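Local coordinates for Blr3880 protein (Bradyrhizobium japonicum, PDB 2OOD) that probably catalyses the zinc-dependent hydrolytic deamination of guanine to xanthine and ammonia, a step of purine degradation, at residues I8-D14 and R69-P73; R117-F123 and E148-E152; G166-N170 and F209-L215; G413-Q418 and V447-C452. The contacts are given in a common frame with arbitrary orientation. Residues are numbered along the deposited sequence.

Contact 1. Residues I8-D14 and R69-P73; sequences IRGTFFD and RIIVP
Strands 11-14 and 70-73 run parallel, their short axes 4.6 Å apart at closest and 33° from alignment, with Phe12 paired to Ile71 (CA to CA 4.7 Å). Two backbone hydrogen bonds flank this pair: Ile71 N donates to Thr11 O at 2.7 Å and Phe13 N to Ile71 O at 3.1 Å. Ahead of them, where the chain turns a corner at Gly10 and at Arg69, a water accepts from Thr11 N (2.9 Å) and donates to Arg69 O (3.1 Å). These corners lead from the small four-stranded mixed sheet that holds strands 5-9 and 62-67 into the sheet whose strand 70-81 brings the zinc ligands His79 and His81, as in other amidohydrolases. Ile71, chi1 m and chi2 t, lays CD1 over the face of the Phe12 ring (chi1 m), 3.9 Å from the centroid in a CH-pi contact. Polar ends are satisfied outside the pair: Arg9 by Asp35, Thr11 OG1 by Gln34 O, Asp14 by Arg31 and Arg69 by Asp454.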
loop_
_atom_site.group_PDB
_atom_site.type_symbol
_atom_site.label_atom_id
_atom_site.label_comp_id
_atom_site.label_asym_id
_atom_site.label_seq_id
_atom_site.Cartn_x
_atom_site.Cartn_y
_atom_site.Cartn_z
ATOM N N ILE A 8 12.253 15.272 -27.752
ATOM C CA ILE A 8 11.410 15.497 -26.589
ATOM C C ILE A 8 12.025 16.530 -25.661
ATOM O O ILE A 8 13.204 16.447 -25.307
ATOM C CB ILE A 8 11.169 14.184 -25.807
ATOM C CG1 ILE A 8 10.298 13.234 -26.634
ATOM C CG2 ILE A 8 10.470 14.481 -24.492
ATOM C CD1 ILE A 8 10.976 12.674 -27.847
ATOM N N ARG A 9 11.216 17.505 -25.268
ATOM C CA ARG A 9 11.679 18.561 -24.389
ATOM C C ARG A 9 10.889 18.625 -23.091
ATOM O O ARG A 9 9.680 18.389 -23.079
ATOM C CB ARG A 9 11.572 19.906 -25.097
ATOM C CG ARG A 9 11.939 21.072 -24.220
ATOM C CD ARG A 9 11.695 22.384 -24.921
ATOM N NE ARG A 9 12.146 23.505 -24.108
ATOM C CZ ARG A 9 12.310 24.740 -24.565
ATOM N NH1 ARG A 9 12.058 25.013 -25.835
ATOM N NH2 ARG A 9 12.736 25.698 -23.755
ATOM N N GLY A 10 11.585 18.965 -22.008
ATOM C CA GLY A 10 10.949 19.081 -20.707
ATOM C C GLY A 10 11.922 18.781 -19.582
ATOM O O GLY A 10 13.133 18.681 -19.806
ATOM N N THR A 11 11.393 18.647 -18.367
ATOM C CA THR A 11 12.206 18.330 -17.193
ATOM C C THR A 11 12.539 16.825 -17.143
ATOM O O THR A 11 11.641 15.978 -17.086
ATOM C CB THR A 11 11.465 18.711 -15.906
ATOM O OG1 THR A 11 11.098 20.093 -15.961
ATOM C CG2 THR A 11 12.350 18.472 -14.694
ATOM N N PHE A 12 13.831 16.508 -17.159
ATOM C CA PHE A 12 14.304 15.127 -17.140
ATOM C C PHE A 12 15.039 14.739 -15.851
ATOM O O PHE A 12 15.757 15.551 -15.263
ATOM C CB PHE A 12 15.246 14.892 -18.320
ATOM C CG PHE A 12 14.554 14.793 -19.641
ATOM C CD1 PHE A 12 14.008 13.589 -20.060
ATOM C CD2 PHE A 12 14.454 15.900 -20.479
ATOM C CE1 PHE A 12 13.373 13.480 -21.304
ATOM C CE2 PHE A 12 13.818 15.804 -21.728
ATOM C CZ PHE A 12 13.279 14.590 -22.134
ATOM N N PHE A 13 14.876 13.483 -15.443
ATOM C CA PHE A 13 15.522 12.955 -14.242
ATOM C C PHE A 13 15.862 11.477 -14.451
ATOM O O PHE A 13 14.972 10.646 -14.606
ATOM C CB PHE A 13 14.585 13.089 -13.033
ATOM C CG PHE A 13 15.239 12.778 -11.702
ATOM C CD1 PHE A 13 15.693 13.801 -10.876
ATOM C CD2 PHE A 13 15.394 11.464 -11.270
ATOM C CE1 PHE A 13 16.290 13.518 -9.639
ATOM C CE2 PHE A 13 15.989 11.180 -10.036
ATOM C CZ PHE A 13 16.435 12.211 -9.227
ATOM N N ASP A 14 17.144 11.142 -14.462
ATOM C CA ASP A 14 17.537 9.748 -14.624
ATOM C C ASP A 14 18.832 9.470 -13.867
ATOM O O ASP A 14 19.370 10.354 -13.207
ATOM C CB ASP A 14 17.647 9.382 -16.116
ATOM C CG ASP A 14 18.786 10.093 -16.828
ATOM O OD1 ASP A 14 19.047 11.283 -16.537
ATOM O OD2 ASP A 14 19.413 9.450 -17.696
ATOM N N ARG A 69 5.961 18.276 -16.257
ATOM C CA ARG A 69 6.067 16.882 -15.868
ATOM C C ARG A 69 7.524 16.573 -15.561
ATOM O O ARG A 69 8.415 17.385 -15.822
ATOM C CB ARG A 69 5.598 15.978 -17.010
ATOM C CG ARG A 69 4.169 16.203 -17.459
ATOM C CD ARG A 69 3.181 15.647 -16.454
ATOM N NE ARG A 69 1.793 15.778 -16.895
ATOM C CZ ARG A 69 0.982 16.780 -16.566
ATOM N NH1 ARG A 69 1.405 17.764 -15.781
ATOM N NH2 ARG A 69 -0.268 16.785 -17.014
ATOM N N ILE A 70 7.762 15.403 -14.982
ATOM C CA ILE A 70 9.119 14.973 -14.712
ATOM C C ILE A 70 9.257 13.721 -15.574
ATOM O O ILE A 70 8.608 12.706 -15.317
ATOM C CB ILE A 70 9.336 14.651 -13.219
ATOM C CG1 ILE A 70 9.113 15.908 -12.380
ATOM C CG2 ILE A 70 10.760 14.183 -12.991
ATOM C CD1 ILE A 70 9.425 15.732 -10.924
ATOM N N ILE A 71 10.070 13.813 -16.624
ATOM C CA ILE A 71 10.264 12.692 -17.539
ATOM C C ILE A 71 11.365 11.761 -17.052
ATOM O O ILE A 71 12.512 12.171 -16.883
ATOM C CB ILE A 71 10.619 13.187 -18.966
ATOM C CG1 ILE A 71 9.638 14.279 -19.395
ATOM C CG2 ILE A 71 10.550 12.035 -19.953
ATOM C CD1 ILE A 71 9.990 14.929 -20.699
ATOM N N VAL A 72 11.006 10.502 -16.825
ATOM C CA VAL A 72 11.960 9.510 -16.352
ATOM C C VAL A 72 11.940 8.301 -17.278
ATOM O O VAL A 72 11.023 8.150 -18.082
ATOM C CB VAL A 72 11.613 9.056 -14.917
ATOM C CG1 VAL A 72 11.650 10.247 -13.967
ATOM C CG2 VAL A 72 10.241 8.404 -14.895
ATOM N N PRO A 73 12.965 7.440 -17.200
ATOM C CA PRO A 73 13.010 6.251 -18.056
ATOM C C PRO A 73 11.838 5.320 -17.759
ATOM O O PRO A 73 11.304 5.329 -16.654
ATOM C CB PRO A 73 14.349 5.622 -17.692
ATOM C CG PRO A 73 15.190 6.807 -17.396
ATOM C CD PRO A 73 14.266 7.649 -16.542
HETATM O O HOH W 1 8.551 19.212 -18.282
#

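Contact 2. Residues R117-F123 and E148-E152; sequences REGVKRF and ELFEE
Two helical segments, 117-123 and 148-152, cross at -49° with their axes 9.2 Å apart at closest; Arg117 lies nearest Glu148 and Val120 nearest Leu149, each with CA atoms 5.6 Å apart. Apolar packing centres on Val120 (chi1 t), whose CG1 reaches Glu152 CB at 3.5 Å and Leu149 CD1 at 4.1 Å, while its CG2 lies 3.8 Å from Glu148 CB. Leu149, chi1 t and chi2 p, also brings CD1 to 4.2 Å from Phe123 CD2. Charge pairing is looser: Arg117 NE and Glu148 OE1 form a long salt bridge of 3.7 Å, and Glu148 has a second partner in Arg113. Water fills the gap, one molecule linking Arg117 NE to Glu148 OE1 (2.8 Å to each), another Arg117 NH2 (2.5 Å) to Glu148 OE2 (3.3 Å). Arg122 makes a cation-pi contact with Trp420 of the second subunit. Such side-by-side packing of helices 113-129 and 143-156, with barrel strand 132-138 between them in sequence, is typical of the outer layer of a TIM barrel.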
loop_
_atom_site.group_PDB
_atom_site.type_symbol
_atom_site.label_atom_id
_atom_site.label_comp_id
_atom_site.label_asym_id
_atom_site.label_seq_id
_atom_site.Cartn_x
_atom_site.Cartn_y
_atom_site.Cartn_z
ATOM N N ARG A 117 -5.415 -14.188 -25.894
ATOM C CA ARG A 117 -5.248 -12.955 -26.657
ATOM C C ARG A 117 -5.840 -11.752 -25.919
ATOM O O ARG A 117 -5.266 -10.662 -25.935
ATOM C CB ARG A 117 -5.891 -13.088 -28.038
ATOM C CG ARG A 117 -5.687 -11.861 -28.904
ATOM C CD ARG A 117 -6.461 -11.946 -30.208
ATOM N NE ARG A 117 -5.976 -13.024 -31.059
ATOM C CZ ARG A 117 -6.707 -14.073 -31.426
ATOM N NH1 ARG A 117 -7.965 -14.184 -31.006
ATOM N NH2 ARG A 117 -6.188 -15.001 -32.226
ATOM N N GLU A 118 -6.982 -11.949 -25.268
ATOM C CA GLU A 118 -7.614 -10.862 -24.534
ATOM C C GLU A 118 -6.834 -10.513 -23.266
ATOM O O GLU A 118 -6.674 -9.336 -22.936
ATOM C CB GLU A 118 -9.042 -11.223 -24.160
ATOM C CG GLU A 118 -9.971 -10.042 -24.273
ATOM C CD GLU A 118 -11.028 -10.030 -23.191
ATOM O OE1 GLU A 118 -11.632 -11.104 -22.926
ATOM O OE2 GLU A 118 -11.257 -8.936 -22.612
ATOM N N GLY A 119 -6.360 -11.535 -22.554
ATOM C CA GLY A 119 -5.592 -11.301 -21.347
ATOM C C GLY A 119 -4.329 -10.537 -21.688
ATOM O O GLY A 119 -4.005 -9.543 -21.044
ATOM N N VAL A 120 -3.615 -10.994 -22.712
ATOM C CA VAL A 120 -2.386 -10.335 -23.134
ATOM C C VAL A 120 -2.632 -8.867 -23.439
ATOM O O VAL A 120 -1.790 -8.016 -23.166
ATOM C CB VAL A 120 -1.800 -10.990 -24.394
ATOM C CG1 VAL A 120 -0.671 -10.132 -24.940
ATOM C CG2 VAL A 120 -1.300 -12.388 -24.067
ATOM N N LYS A 121 -3.793 -8.579 -24.012
ATOM C CA LYS A 121 -4.162 -7.217 -24.358
ATOM C C LYS A 121 -4.347 -6.391 -23.085
ATOM O O LYS A 121 -3.788 -5.303 -22.948
ATOM C CB LYS A 121 -5.461 -7.227 -25.162
ATOM C CG LYS A 121 -5.927 -5.853 -25.615
ATOM C CD LYS A 121 -7.450 -5.798 -25.693
ATOM C CE LYS A 121 -7.938 -4.450 -26.212
ATOM N NZ LYS A 121 -7.354 -3.291 -25.466
ATOM N N ARG A 122 -5.132 -6.917 -22.153
ATOM C CA ARG A 122 -5.389 -6.224 -20.894
ATOM C C ARG A 122 -4.143 -6.142 -20.022
ATOM O O ARG A 122 -3.943 -5.166 -19.296
ATOM C CB ARG A 122 -6.510 -6.931 -20.140
ATOM C CG ARG A 122 -7.850 -6.790 -20.812
ATOM C CD ARG A 122 -8.812 -7.808 -20.285
ATOM N NE ARG A 122 -10.152 -7.623 -20.827
ATOM C CZ ARG A 122 -10.930 -6.573 -20.572
ATOM N NH1 ARG A 122 -10.503 -5.597 -19.778
ATOM N NH2 ARG A 122 -12.145 -6.507 -21.104
ATOM N N PHE A 123 -3.310 -7.172 -20.103
ATOM C CA PHE A 123 -2.072 -7.227 -19.345
ATOM C C PHE A 123 -1.166 -6.067 -19.758
ATOM O O PHE A 123 -0.697 -5.309 -18.913
ATOM C CB PHE A 123 -1.386 -8.566 -19.617
ATOM C CG PHE A 123 -0.033 -8.710 -18.988
ATOM C CD1 PHE A 123 0.100 -8.891 -17.619
ATOM C CD2 PHE A 123 1.114 -8.705 -19.775
ATOM C CE1 PHE A 123 1.357 -9.070 -17.041
ATOM C CE2 PHE A 123 2.375 -8.882 -19.209
ATOM C CZ PHE A 123 2.494 -9.065 -17.839
ATOM N N GLU A 148 0.900 -15.546 -27.825
ATOM C CA GLU A 148 0.089 -14.336 -27.872
ATOM C C GLU A 148 0.769 -13.142 -27.207
ATOM O O GLU A 148 0.578 -12.007 -27.636
ATOM C CB GLU A 148 -1.274 -14.576 -27.221
ATOM C CG GLU A 148 -2.194 -15.494 -28.011
ATOM C CD GLU A 148 -2.381 -15.040 -29.451
ATOM O OE1 GLU A 148 -2.616 -13.833 -29.670
ATOM O OE2 GLU A 148 -2.304 -15.890 -30.363
ATOM N N LEU A 149 1.563 -13.395 -26.165
ATOM C CA LEU A 149 2.256 -12.321 -25.456
ATOM C C LEU A 149 3.381 -11.716 -26.285
ATOM O O LEU A 149 3.501 -10.499 -26.392
ATOM C CB LEU A 149 2.823 -12.818 -24.121
ATOM C CG LEU A 149 3.746 -11.809 -23.424
ATOM C CD1 LEU A 149 2.955 -10.594 -22.987
ATOM C CD2 LEU A 149 4.417 -12.454 -22.238
ATOM N N PHE A 150 4.214 -12.566 -26.865
ATOM C CA PHE A 150 5.315 -12.077 -27.679
ATOM C C PHE A 150 4.814 -11.296 -28.888
ATOM O O PHE A 150 5.375 -10.263 -29.250
ATOM C CB PHE A 150 6.175 -13.241 -28.165
ATOM C CG PHE A 150 7.211 -13.688 -27.177
ATOM C CD1 PHE A 150 8.154 -12.787 -26.686
ATOM C CD2 PHE A 150 7.276 -15.019 -26.771
ATOM C CE1 PHE A 150 9.153 -13.205 -25.806
ATOM C CE2 PHE A 150 8.273 -15.448 -25.892
ATOM C CZ PHE A 150 9.213 -14.538 -25.411
ATOM N N GLU A 151 3.755 -11.790 -29.514
ATOM C CA GLU A 151 3.218 -11.143 -30.697
ATOM C C GLU A 151 2.559 -9.790 -30.451
ATOM O O GLU A 151 2.743 -8.861 -31.243
ATOM C CB GLU A 151 2.280 -12.110 -31.421
ATOM C CG GLU A 151 3.044 -13.007 -32.388
ATOM C CD GLU A 151 2.350 -14.319 -32.691
ATOM O OE1 GLU A 151 1.118 -14.316 -32.907
ATOM O OE2 GLU A 151 3.047 -15.359 -32.728
ATOM N N GLU A 152 1.807 -9.662 -29.361
ATOM C CA GLU A 152 1.173 -8.385 -29.049
ATOM C C GLU A 152 2.256 -7.414 -28.587
ATOM O O GLU A 152 2.105 -6.202 -28.701
ATOM C CB GLU A 152 0.121 -8.561 -27.954
ATOM C CG GLU A 152 -0.516 -7.264 -27.493
ATOM C CD GLU A 152 -1.174 -6.493 -28.625
ATOM O OE1 GLU A 152 -1.295 -7.050 -29.733
ATOM O OE2 GLU A 152 -1.581 -5.332 -28.410
HETATM O O HOH W 2 -3.517 -13.376 -32.279
HETATM O O HOH W 3 -4.029 -15.853 -33.166
#

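Contact 3. Residues G166-N170 and F209-L215; sequences GIDRN and FGASPEL
Segment 166-170 leaves strand 160-166 as an irregular loop, and 209-215 passes from a 3-10 turn at Phe209 through an extended Ala211 into the helix that starts at Pro213. The backbones come closest where Arg169 faces Gly210 (CA to CA 4.5 Å) and Asp168 faces Ala211 (4.8 Å). Gly210 O accepts from two successive amides, Asp168 N at 2.6 Å and Arg169 N at 3.2 Å. A side chain on Gly210 would clash with Ile167 CD1, and one on Gly166 would press on Leu215 CD1. Asp168, with chi1 near -143°, receives a very short bond from Ser212 OG to its OD1 (2.4 Å) and a weak one from Ser212 N (3.4 Å). Ser212 is the N-cap of helix 213-225: its OG accepts from Leu215 N at 3.3 Å and weakly from Glu214 N at 3.1 Å. The contact ties together the loops that follow two neighbouring parallel strands of the TIM barrel, 160-166 and 199-205, on the side of the zinc and guanine. Arg169 (chi1 m, chi2 and chi3 t) lays a guanidinium face along the backbone of Ala211, Ser212 and Pro213, while NH1 pairs with Glu248. Asn170, in a left-handed conformation (phi 47°), sets ND2 over the Phe209 ring, 3.2 Å from CZ, and donates to Phe209 O at 2.7 Å; the Phe209 side chain lies about 6 Å from bound guanine.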
loop_
_atom_site.group_PDB
_atom_site.type_symbol
_atom_site.label_atom_id
_atom_site.label_comp_id
_atom_site.label_asym_id
_atom_site.label_seq_id
_atom_site.Cartn_x
_atom_site.Cartn_y
_atom_site.Cartn_z
ATOM N N GLY A 166 7.267 -23.900 -17.393
ATOM C CA GLY A 166 7.083 -25.313 -17.095
ATOM C C GLY A 166 6.738 -25.629 -15.648
ATOM O O GLY A 166 7.318 -25.060 -14.725
ATOM N N ILE A 167 5.786 -26.535 -15.450
ATOM C CA ILE A 167 5.363 -26.943 -14.116
ATOM C C ILE A 167 5.191 -28.458 -14.190
ATOM O O ILE A 167 4.425 -28.983 -15.005
ATOM C CB ILE A 167 4.041 -26.241 -13.696
ATOM C CG1 ILE A 167 3.596 -26.724 -12.316
ATOM C CG2 ILE A 167 2.962 -26.487 -14.720
ATOM C CD1 ILE A 167 4.396 -26.137 -11.187
ATOM N N ASP A 168 5.916 -29.150 -13.318
ATOM C CA ASP A 168 5.968 -30.614 -13.285
ATOM C C ASP A 168 5.165 -31.334 -12.190
ATOM O O ASP A 168 4.370 -32.226 -12.482
ATOM C CB ASP A 168 7.444 -31.015 -13.172
ATOM C CG ASP A 168 7.765 -32.239 -13.963
ATOM O OD1 ASP A 168 8.969 -32.547 -14.144
ATOM O OD2 ASP A 168 6.800 -32.891 -14.403
ATOM N N ARG A 169 5.406 -30.956 -10.935
ATOM C CA ARG A 169 4.747 -31.556 -9.774
ATOM C C ARG A 169 3.870 -30.541 -9.048
ATOM O O ARG A 169 3.835 -29.358 -9.396
ATOM C CB ARG A 169 5.786 -32.035 -8.757
ATOM C CG ARG A 169 7.037 -32.671 -9.313
ATOM C CD ARG A 169 8.113 -32.699 -8.231
ATOM N NE ARG A 169 9.106 -33.751 -8.460
ATOM C CZ ARG A 169 10.195 -33.962 -7.711
ATOM N NH1 ARG A 169 10.466 -33.191 -6.655
ATOM N NH2 ARG A 169 11.019 -34.961 -8.018
ATOM N N ASN A 170 3.186 -31.024 -8.019
ATOM C CA ASN A 170 2.344 -30.196 -7.168
ATOM C C ASN A 170 1.369 -29.224 -7.837
ATOM O O ASN A 170 1.193 -28.095 -7.366
ATOM C CB ASN A 170 3.236 -29.430 -6.182
ATOM C CG ASN A 170 3.957 -30.353 -5.206
ATOM O OD1 ASN A 170 3.326 -31.196 -4.564
ATOM N ND2 ASN A 170 5.276 -30.193 -5.082
ATOM N N PHE A 209 9.779 -26.277 -6.195
ATOM C CA PHE A 209 8.708 -27.063 -5.596
ATOM C C PHE A 209 7.813 -27.752 -6.619
ATOM O O PHE A 209 7.246 -28.806 -6.337
ATOM C CB PHE A 209 7.849 -26.182 -4.695
ATOM C CG PHE A 209 6.789 -26.938 -3.950
ATOM C CD1 PHE A 209 7.140 -27.928 -3.035
ATOM C CD2 PHE A 209 5.440 -26.649 -4.139
ATOM C CE1 PHE A 209 6.159 -28.622 -2.314
ATOM C CE2 PHE A 209 4.445 -27.340 -3.421
ATOM C CZ PHE A 209 4.809 -28.326 -2.507
ATOM N N GLY A 210 7.680 -27.151 -7.797
ATOM C CA GLY A 210 6.844 -27.735 -8.830
ATOM C C GLY A 210 7.642 -28.201 -10.035
ATOM O O GLY A 210 7.108 -28.268 -11.145
ATOM N N ALA A 211 8.914 -28.538 -9.821
ATOM C CA ALA A 211 9.781 -28.984 -10.904
ATOM C C ALA A 211 10.575 -30.251 -10.591
ATOM O O ALA A 211 11.510 -30.229 -9.781
ATOM C CB ALA A 211 10.734 -27.871 -11.281
ATOM N N SER A 212 10.210 -31.356 -11.240
ATOM C CA SER A 212 10.916 -32.616 -11.036
ATOM C C SER A 212 12.336 -32.441 -11.562
ATOM O O SER A 212 12.596 -31.576 -12.408
ATOM C CB SER A 212 10.250 -33.745 -11.821
ATOM O OG SER A 212 10.749 -33.785 -13.150
ATOM N N PRO A 213 13.279 -33.263 -11.077
ATOM C CA PRO A 213 14.653 -33.123 -11.562
ATOM C C PRO A 213 14.775 -33.306 -13.077
ATOM O O PRO A 213 15.780 -32.892 -13.667
ATOM C CB PRO A 213 15.422 -34.173 -10.754
ATOM C CG PRO A 213 14.383 -35.187 -10.430
ATOM C CD PRO A 213 13.184 -34.341 -10.080
ATOM N N GLU A 214 13.771 -33.917 -13.714
ATOM C CA GLU A 214 13.832 -34.078 -15.172
ATOM C C GLU A 214 13.540 -32.722 -15.830
ATOM O O GLU A 214 14.234 -32.310 -16.771
ATOM C CB GLU A 214 12.817 -35.109 -15.682
ATOM C CG GLU A 214 12.987 -36.501 -15.111
ATOM C CD GLU A 214 12.138 -36.717 -13.862
ATOM O OE1 GLU A 214 10.880 -36.724 -13.999
ATOM O OE2 GLU A 214 12.728 -36.875 -12.754
ATOM N N LEU A 215 12.511 -32.039 -15.326
ATOM C CA LEU A 215 12.126 -30.734 -15.847
ATOM C C LEU A 215 13.289 -29.750 -15.702
ATOM O O LEU A 215 13.580 -28.981 -16.615
ATOM C CB LEU A 215 10.897 -30.208 -15.102
ATOM C CG LEU A 215 10.385 -28.830 -15.526
ATOM C CD1 LEU A 215 10.056 -28.850 -17.002
ATOM C CD2 LEU A 215 9.158 -28.458 -14.708
HETATM O O HOH W 4 7.716 -25.456 -11.967
HETATM O O HOH W 5 8.155 -35.516 -14.575
#

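Contact 4. Residues G413-Q418 and V447-C452; sequences GGQLAQ and VGDDRC
Arg451 lays one face of its guanidinium over the peptide joining Gly414 to Gln415, NH2 standing 3.6 Å from Gly414 C. It is held on its own segment by a salt bridge from NH1 to Asp449 OD2 (2.5 Å), and Asp449 OD1, whose position is less certain, appears to accept from Arg451 N at 3.1 Å, as in an Asx turn, leading into the 3-10 segment 450-452. The other chain segment makes a type I turn from Gln415 to Gln418, closed by Gln418 N to Gln415 O at 3.1 Å. The backbones are closest at Gly414 and Gly448, with CA atoms 4.1 Å apart; a side chain on Gly414 would strike Gly448 CA, and its phi of 124° suits glycine. Gln415, chi1 p and chi2 t, donates from NE2 to Val447 O at 2.8 Å. A water accepts from Gln415 N (2.9 Å) and donates to Val447 O (2.9 Å) and Asp449 OD2 (3.0 Å). Arg451 and Asp450 form reciprocal salt bridges with Asp450 and Arg451 of the second subunit, whose Asn331 and Phe333 backbones bind the Gln415 amide. With charges and amides shared between loops and subunits, the chemistry implies a polar, partly hydrated patch of the dimer interface.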
loop_
_atom_site.group_PDB
_atom_site.type_symbol
_atom_site.label_atom_id
_atom_site.label_comp_id
_atom_site.label_asym_id
_atom_site.label_seq_id
_atom_site.Cartn_x
_atom_site.Cartn_y
_atom_site.Cartn_z
ATOM N N GLY A 413 -0.307 14.284 -9.293
ATOM C CA GLY A 413 -1.300 13.228 -9.373
ATOM C C GLY A 413 -1.403 12.374 -8.128
ATOM O O GLY A 413 -0.429 12.212 -7.392
ATOM N N GLY A 414 -2.587 11.820 -7.891
ATOM C CA GLY A 414 -2.785 10.983 -6.726
ATOM C C GLY A 414 -3.916 11.493 -5.865
ATOM O O GLY A 414 -4.733 12.283 -6.322
ATOM N N GLN A 415 -3.966 11.044 -4.617
ATOM C CA GLN A 415 -5.012 11.465 -3.693
ATOM C C GLN A 415 -5.067 12.990 -3.598
ATOM O O GLN A 415 -4.114 13.683 -3.960
ATOM C CB GLN A 415 -4.763 10.855 -2.308
ATOM C CG GLN A 415 -3.466 11.305 -1.655
ATOM C CD GLN A 415 -3.168 10.572 -0.370
ATOM O OE1 GLN A 415 -4.014 10.473 0.509
ATOM N NE2 GLN A 415 -1.953 10.058 -0.251
ATOM N N LEU A 416 -6.190 13.500 -3.103
ATOM C CA LEU A 416 -6.425 14.932 -2.956
ATOM C C LEU A 416 -5.308 15.718 -2.274
ATOM O O LEU A 416 -5.039 16.861 -2.641
ATOM C CB LEU A 416 -7.721 15.164 -2.175
ATOM C CG LEU A 416 -8.814 16.045 -2.781
ATOM C CD1 LEU A 416 -9.704 16.570 -1.667
ATOM C CD2 LEU A 416 -8.188 17.198 -3.537
ATOM N N ALA A 417 -4.667 15.111 -1.278
ATOM C CA ALA A 417 -3.609 15.768 -0.511
ATOM C C ALA A 417 -2.296 16.049 -1.229
ATOM O O ALA A 417 -1.510 16.875 -0.770
ATOM C CB ALA A 417 -3.326 14.964 0.749
ATOM N N GLN A 418 -2.054 15.370 -2.345
ATOM C CA GLN A 418 -0.809 15.537 -3.094
ATOM C C GLN A 418 -0.287 16.920 -3.428
ATOM O O GLN A 418 0.818 17.286 -3.029
ATOM C CB GLN A 418 -0.858 14.763 -4.410
ATOM C CG GLN A 418 -0.077 13.479 -4.431
ATOM C CD GLN A 418 1.426 13.670 -4.350
ATOM O OE1 GLN A 418 1.940 14.395 -3.493
ATOM N NE2 GLN A 418 2.143 12.996 -5.236
ATOM N N VAL A 447 2.913 9.386 -1.596
ATOM C CA VAL A 447 1.624 10.061 -1.490
ATOM C C VAL A 447 0.729 9.851 -2.703
ATOM O O VAL A 447 -0.492 9.968 -2.600
ATOM C CB VAL A 447 1.796 11.569 -1.253
ATOM C CG1 VAL A 447 0.461 12.198 -0.940
ATOM C CG2 VAL A 447 2.756 11.802 -0.117
ATOM N N GLY A 448 1.334 9.533 -3.847
ATOM C CA GLY A 448 0.562 9.305 -5.058
ATOM C C GLY A 448 0.488 7.840 -5.460
ATOM O O GLY A 448 0.782 6.956 -4.656
ATOM N N ASP A 449 0.068 7.590 -6.698
ATOM C CA ASP A 449 -0.031 6.240 -7.257
ATOM C C ASP A 449 0.047 6.288 -8.786
ATOM O O ASP A 449 0.741 7.151 -9.326
ATOM C CB ASP A 449 -1.311 5.527 -6.795
ATOM C CG ASP A 449 -2.541 6.407 -6.867
ATOM O OD1 ASP A 449 -2.688 7.131 -7.869
ATOM O OD2 ASP A 449 -3.370 6.359 -5.926
ATOM N N ASP A 450 -0.641 5.397 -9.501
ATOM C CA ASP A 450 -0.522 5.444 -10.957
ATOM C C ASP A 450 -1.132 6.686 -11.606
ATOM O O ASP A 450 -0.877 6.957 -12.780
ATOM C CB ASP A 450 -1.052 4.155 -11.628
ATOM C CG ASP A 450 -2.555 3.975 -11.509
ATOM O OD1 ASP A 450 -3.323 4.917 -11.803
ATOM O OD2 ASP A 450 -2.975 2.861 -11.144
ATOM N N ARG A 451 -1.909 7.456 -10.845
ATOM C CA ARG A 451 -2.503 8.675 -11.381
ATOM C C ARG A 451 -1.365 9.652 -11.710
ATOM O O ARG A 451 -1.580 10.682 -12.345
ATOM C CB ARG A 451 -3.474 9.318 -10.370
ATOM C CG ARG A 451 -4.423 8.341 -9.707
ATOM C CD ARG A 451 -5.824 8.894 -9.498
ATOM N NE ARG A 451 -6.200 9.280 -8.129
ATOM C CZ ARG A 451 -5.980 8.565 -7.028
ATOM N NH1 ARG A 451 -5.356 7.406 -7.082
ATOM N NH2 ARG A 451 -6.439 8.985 -5.862
ATOM N N CYS A 452 -0.151 9.322 -11.278
ATOM C CA CYS A 452 1.006 10.169 -11.541
ATOM C C CYS A 452 1.616 9.874 -12.904
ATOM O O CYS A 452 2.477 10.612 -13.384
ATOM C CB CYS A 452 2.060 9.984 -10.451
ATOM S SG CYS A 452 1.570 10.685 -8.874
HETATM O O HOH W 6 -2.567 8.573 -4.001
#

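Overall arrangement
From the N terminus, contact 1 closes first, bringing the start of strand 70-81 back beside strand 11-15 and joining the small N-terminal sheet to the larger one. Contact 2 follows, packing helices 113-129 and 143-156 on the outside of the barrel, and contact 3 then links the loops after strands 160-166 and 199-205 near the guanine pocket. Contact 4 closes last, tying the loop after strand 406-409 to the one before strand 453-458. All four stand in series, none nested or crossed. Contacts 1 and 4 approach to about 6 Å between nearest atoms, although far apart in sequence, whereas contact 3 lies across the chain's centre from both. Contacts 2 and 4 both touch the second subunit.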